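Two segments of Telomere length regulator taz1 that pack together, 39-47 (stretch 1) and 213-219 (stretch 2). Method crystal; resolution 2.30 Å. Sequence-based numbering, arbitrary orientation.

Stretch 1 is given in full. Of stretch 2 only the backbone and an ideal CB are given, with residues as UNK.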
ATOM      1  N   ASP A  39     -17.349 -16.610  -1.870  1.00102.32           N
ATOM      2  CA  ASP A  39     -17.547 -16.948  -0.462  1.00108.90           C
ATOM      3  C   ASP A  39     -16.707 -16.071   0.472  1.00110.85           C
ATOM      4  O   ASP A  39     -17.020 -15.943   1.658  1.00115.95           O
ATOM      5  CB  ASP A  39     -17.248 -18.423  -0.208  1.00115.56           C
ATOM      6  CG  ASP A  39     -18.205 -19.335  -0.930  1.00120.68           C
ATOM      7  OD1 ASP A  39     -18.555 -19.021  -2.087  1.00120.06           O
ATOM      8  OD2 ASP A  39     -18.615 -20.357  -0.340  1.00127.13           O
ATOM      9  N   ILE A  40     -15.642 -15.477  -0.061  1.00 99.72           N
ATOM     10  CA  ILE A  40     -14.786 -14.586   0.717  1.00 92.91           C
ATOM     11  C   ILE A  40     -15.469 -13.223   0.860  1.00 87.90           C
ATOM     12  O   ILE A  40     -15.275 -12.324   0.048  1.00 78.62           O
ATOM     13  CB  ILE A  40     -13.408 -14.462   0.062  1.00 90.87           C
ATOM     14  CG1 ILE A  40     -12.851 -15.857  -0.218  1.00 92.52           C
ATOM     15  CG2 ILE A  40     -12.444 -13.665   0.943  1.00 89.92           C
ATOM     16  CD1 ILE A  40     -11.446 -15.867  -0.771  1.00101.98           C
ATOM     17  N   VAL A  41     -16.275 -13.096   1.908  1.00 90.66           N
ATOM     18  CA  VAL A  41     -17.185 -11.968   2.073  1.00 89.66           C
ATOM     19  C   VAL A  41     -16.529 -10.786   2.791  1.00 88.18           C
ATOM     20  O   VAL A  41     -16.946  -9.641   2.630  1.00 86.69           O
ATOM     21  CB  VAL A  41     -18.466 -12.417   2.821  1.00101.21           C
ATOM     22  CG1 VAL A  41     -19.483 -11.286   2.922  1.00108.94           C
ATOM     23  CG2 VAL A  41     -19.094 -13.610   2.119  1.00102.75           C
ATOM     24  N   ASN A  42     -15.495 -11.061   3.578  1.00 81.10           N
ATOM     25  CA  ASN A  42     -14.785 -10.004   4.284  1.00 73.06           C
ATOM     26  C   ASN A  42     -13.367 -10.472   4.594  1.00 80.84           C
ATOM     27  O   ASN A  42     -13.045 -11.642   4.339  1.00 82.20           O
ATOM     28  CB  ASN A  42     -15.544  -9.605   5.556  1.00 68.78           C
ATOM     29  CG  ASN A  42     -15.898 -10.796   6.422  1.00 81.07           C
ATOM     30  OD1 ASN A  42     -15.160 -11.783   6.482  1.00 86.76           O
ATOM     31  ND2 ASN A  42     -17.035 -10.710   7.098  1.00 81.94           N
ATOM     32  N   PRO A  43     -12.511  -9.569   5.119  1.00 74.43           N
ATOM     33  CA  PRO A  43     -11.163 -10.026   5.459  1.00 75.32           C
ATOM     34  C   PRO A  43     -11.163 -11.246   6.380  1.00 73.15           C
ATOM     35  O   PRO A  43     -10.390 -12.173   6.138  1.00 66.35           O
ATOM     36  CB  PRO A  43     -10.533  -8.805   6.155  1.00 79.16           C
ATOM     37  CG  PRO A  43     -11.609  -7.736   6.203  1.00 78.02           C
ATOM     38  CD  PRO A  43     -12.610  -8.099   5.170  1.00 73.73           C
ATOM     39  N   GLU A  44     -12.024 -11.262   7.393  1.00 75.25           N
ATOM     40  CA  GLU A  44     -12.065 -12.400   8.311  1.00 82.71           C
ATOM     41  C   GLU A  44     -12.320 -13.710   7.576  1.00 82.86           C
ATOM     42  O   GLU A  44     -11.750 -14.754   7.922  1.00 85.44           O
ATOM     43  CB  GLU A  44     -13.108 -12.201   9.404  1.00 93.74           C
ATOM     44  CG  GLU A  44     -13.269 -13.410  10.312  1.00108.42           C
ATOM     45  CD  GLU A  44     -12.008 -13.735  11.088  1.00116.44           C
ATOM     46  OE1 GLU A  44     -11.330 -12.782  11.544  1.00116.25           O
ATOM     47  OE2 GLU A  44     -11.701 -14.941  11.246  1.00118.45           O
ATOM     48  N   SER A  45     -13.152 -13.647   6.546  1.00 73.68           N
ATOM     49  CA  SER A  45     -13.425 -14.830   5.730  1.00 81.71           C
ATOM     50  C   SER A  45     -12.201 -15.217   4.919  1.00 83.43           C
ATOM     51  O   SER A  45     -11.911 -16.409   4.730  1.00 84.41           O
ATOM     52  CB  SER A  45     -14.606 -14.587   4.794  1.00 76.13           C
ATOM     53  OG  SER A  45     -15.750 -14.215   5.537  1.00 81.25           O
ATOM     54  N   PHE A  46     -11.499 -14.199   4.431  1.00 74.52           N
ATOM     55  CA  PHE A  46     -10.257 -14.401   3.706  1.00 74.03           C
ATOM     56  C   PHE A  46      -9.312 -15.155   4.631  1.00 75.05           C
ATOM     57  O   PHE A  46      -8.583 -16.053   4.200  1.00 83.33           O
ATOM     58  CB  PHE A  46      -9.667 -13.053   3.285  1.00 69.39           C
ATOM     59  CG  PHE A  46      -8.803 -13.119   2.066  1.00 72.93           C
ATOM     60  CD1 PHE A  46      -8.286 -14.325   1.625  1.00 72.56           C
ATOM     61  CD2 PHE A  46      -8.498 -11.961   1.362  1.00 71.92           C
ATOM     62  CE1 PHE A  46      -7.480 -14.383   0.504  1.00 73.12           C
ATOM     63  CE2 PHE A  46      -7.691 -12.012   0.242  1.00 70.69           C
ATOM     64  CZ  PHE A  46      -7.180 -13.228  -0.184  1.00 73.13           C
ATOM     65  N   SER A  47      -9.371 -14.816   5.917  1.00 74.94           N
ATOM     66  CA  SER A  47      -8.474 -15.410   6.909  1.00 87.12           C
ATOM     67  C   SER A  47      -8.781 -16.884   7.137  1.00 82.43           C
ATOM     68  O   SER A  47      -7.894 -17.735   7.087  1.00 81.06           O
ATOM     69  CB  SER A  47      -8.564 -14.659   8.241  1.00 88.83           C
ATOM     70  OG  SER A  47      -8.065 -13.345   8.118  1.00 86.53           O
ATOM     71  N   UNK A 213     -18.110  -4.614  -2.757  1.00 69.03           N
ATOM     72  CA  UNK A 213     -18.021  -5.950  -2.215  1.00 72.13           C
ATOM     73  C   UNK A 213     -16.550  -6.310  -2.062  1.00 75.33           C
ATOM     74  O   UNK A 213     -15.705  -5.881  -2.862  1.00 71.53           O
ATOM     75  CB  UNK A 213     -18.751  -6.958  -3.105  1.00 72.13           C
ATOM     76  N   UNK A 214     -16.256  -7.101  -1.035  1.00 80.36           N
ATOM     77  CA  UNK A 214     -14.894  -7.527  -0.762  1.00 74.93           C
ATOM     78  C   UNK A 214     -14.209  -8.225  -1.942  1.00 76.67           C
ATOM     79  O   UNK A 214     -13.097  -7.852  -2.302  1.00 75.88           O
ATOM     80  CB  UNK A 214     -14.895  -8.463   0.448  1.00 74.93           C
ATOM     81  N   UNK A 215     -14.860  -9.228  -2.560  1.00 80.43           N
ATOM     82  CA  UNK A 215     -14.166  -9.905  -3.662  1.00 82.22           C
ATOM     83  C   UNK A 215     -13.885  -8.960  -4.816  1.00 80.66           C
ATOM     84  O   UNK A 215     -12.985  -9.198  -5.623  1.00 80.58           O
ATOM     85  CB  UNK A 215     -14.991 -11.094  -4.160  1.00 82.22           C
ATOM     86  N   UNK A 216     -14.663  -7.895  -4.898  1.00 72.21           N
ATOM     87  CA  UNK A 216     -14.432  -6.908  -5.926  1.00 76.14           C
ATOM     88  C   UNK A 216     -13.319  -5.972  -5.470  1.00 79.15           C
ATOM     89  O   UNK A 216     -12.484  -5.539  -6.267  1.00 78.50           O
ATOM     90  CB  UNK A 216     -15.713  -6.133  -6.239  1.00 76.14           C
ATOM     91  N   UNK A 217     -13.325  -5.653  -4.181  1.00 76.01           N
ATOM     92  CA  UNK A 217     -12.256  -4.860  -3.591  1.00 61.96           C
ATOM     93  C   UNK A 217     -10.939  -5.581  -3.822  1.00 63.90           C
ATOM     94  O   UNK A 217     -10.000  -5.022  -4.401  1.00 61.05           O
ATOM     95  CB  UNK A 217     -12.498  -4.621  -2.099  1.00 61.96           C
ATOM     96  N   UNK A 218     -10.901  -6.843  -3.411  1.00 61.83           N
ATOM     97  CA  UNK A 218      -9.700  -7.651  -3.524  1.00 63.56           C
ATOM     98  C   UNK A 218      -9.220  -7.696  -4.956  1.00 70.38           C
ATOM     99  O   UNK A 218      -8.054  -7.424  -5.239  1.00 71.74           O
ATOM    100  CB  UNK A 218      -9.951  -9.068  -3.004  1.00 63.56           C
ATOM    101  N   UNK A 219     -10.122  -8.008  -5.871  1.00 70.76           N
ATOM    102  CA  UNK A 219      -9.736  -8.040  -7.273  1.00 71.06           C
ATOM    103  C   UNK A 219      -9.217  -6.692  -7.779  1.00 64.63           C
ATOM    104  O   UNK A 219      -8.285  -6.644  -8.569  1.00 70.88           O
ATOM    105  CB  UNK A 219     -10.928  -8.484  -8.123  1.00 71.06           C
TER

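Position 213 lies just before the helix, with phi/psi of -67/147°. Its CA-to-CB bond points sideways, and nothing of stretch 1 comes within 5.5 Å of the ideal CB. As this is the N-cap position, Ser, Thr, Asp or Asn would be reasonable, though the contact itself imposes no choice. The residue is Ser 213, in rotamer p; its backbone O accepts from the N atom of position 217 at 2.7 Å.

Position 214 is the most constrained. CA-to-CB points toward stretch 1, and the ideal CB sits 3.2 Å from Val 41 O, 3.9 Å from Ile 40 O and 4.1 Å from Asn 42 N. That tight approach makes branching at CB unattractive, yet beyond it the side chain can run between Ile 40, Pro 43 and Phe 46, a largely apolar setting. A long or flat apolar group fits: Leu, Met or Phe. The residue is Phe 214, chi1 -164° (t), and it has 113 Å² covered by stretch 1, the largest share of any residue here. Pro 43 CD lies 3.7 Å from the centroid of the Phe 214 ring, 24° off the normal, a CH-pi contact over the face; Asn 42 C is over the same face, 3.7 Å from Phe 214 CE2. At the ring edge, Phe 46 CD2 approaches Phe 214 CE2 at 3.6 Å, and Ile 40 CG2 is 4.0 Å from Phe 214 CD2.

At position 215 the CB points sideways, 4.4 Å from Ile 40 O. Phi/psi of -63/-23° in the first turn of a helix admits many residues, including Ala, Ser, Glu and Pro; proline is tolerated because no backbone NH bond within the helix is required so early. The residue is Pro 215, C-gamma endo, whose CD packs 3.6 Å from Ile 40 O.

Position 216 is out of reach of stretch 1, so almost any helix-compatible residue would serve; it is Ala 216.

Position 217 is also out of reach, and stretch 1 gives no basis for choosing. It is Phe 217, chi1 175° (t), whose ring makes no contact with stretch 1.

Position 218, one turn after Phe 214, again points toward stretch 1, with the ideal CB 4.9 Å from Phe 46 CE2. A modest apolar group such as Val, Ile, Leu or Ala would suit this aromatic neighbour. The residue is Val 218, chi1 172° (t), with CG1 4.3 Å from Phe 46 CE2.

Position 219 faces nothing in stretch 1, leaving polar residues as acceptable as apolar ones. It is Asn 219, rotamer m.

Stretch 2 213-219: SFPAFVN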
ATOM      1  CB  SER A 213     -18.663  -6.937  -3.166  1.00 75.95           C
ATOM      2  OG  SER A 213     -18.063  -6.809  -4.438  1.00 81.88           O
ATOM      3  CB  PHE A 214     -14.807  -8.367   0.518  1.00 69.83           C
ATOM      4  CG  PHE A 214     -13.400  -8.506   1.036  1.00 71.33           C
ATOM      5  CD1 PHE A 214     -12.730  -7.408   1.539  1.00 70.44           C
ATOM      6  CD2 PHE A 214     -12.743  -9.718   0.992  1.00 72.33           C
ATOM      7  CE1 PHE A 214     -11.436  -7.515   2.004  1.00 72.78           C
ATOM      8  CE2 PHE A 214     -11.454  -9.833   1.465  1.00 73.59           C
ATOM      9  CZ  PHE A 214     -10.799  -8.729   1.972  1.00 73.89           C
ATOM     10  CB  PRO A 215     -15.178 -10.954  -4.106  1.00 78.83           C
ATOM     11  CG  PRO A 215     -16.481 -10.410  -3.667  1.00 82.86           C
ATOM     12  CD  PRO A 215     -16.190  -9.812  -2.341  1.00 86.09           C
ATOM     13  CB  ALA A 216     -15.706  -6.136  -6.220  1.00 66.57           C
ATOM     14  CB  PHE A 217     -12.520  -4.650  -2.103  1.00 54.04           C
ATOM     15  CG  PHE A 217     -11.410  -3.929  -1.381  1.00 59.54           C
ATOM     16  CD1 PHE A 217     -10.902  -2.747  -1.877  1.00 56.07           C
ATOM     17  CD2 PHE A 217     -10.894  -4.423  -0.192  1.00 54.40           C
ATOM     18  CE1 PHE A 217      -9.884  -2.078  -1.212  1.00 55.30           C
ATOM     19  CE2 PHE A 217      -9.881  -3.744   0.474  1.00 53.75           C
ATOM     20  CZ  PHE A 217      -9.386  -2.573  -0.041  1.00 54.77           C
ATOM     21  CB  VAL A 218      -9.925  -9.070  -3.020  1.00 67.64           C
ATOM     22  CG1 VAL A 218      -8.722  -9.946  -3.330  1.00 68.92           C
ATOM     23  CG2 VAL A 218     -10.198  -9.050  -1.527  1.00 62.33           C
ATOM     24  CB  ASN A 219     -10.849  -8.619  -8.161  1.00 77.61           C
ATOM     25  CG  ASN A 219     -10.815 -10.148  -8.206  1.00 93.38           C
ATOM     26  OD1 ASN A 219      -9.738 -10.759  -8.252  1.00 93.70           O
ATOM     27  ND2 ASN A 219     -11.993 -10.770  -8.179  1.00 99.01           N
TER
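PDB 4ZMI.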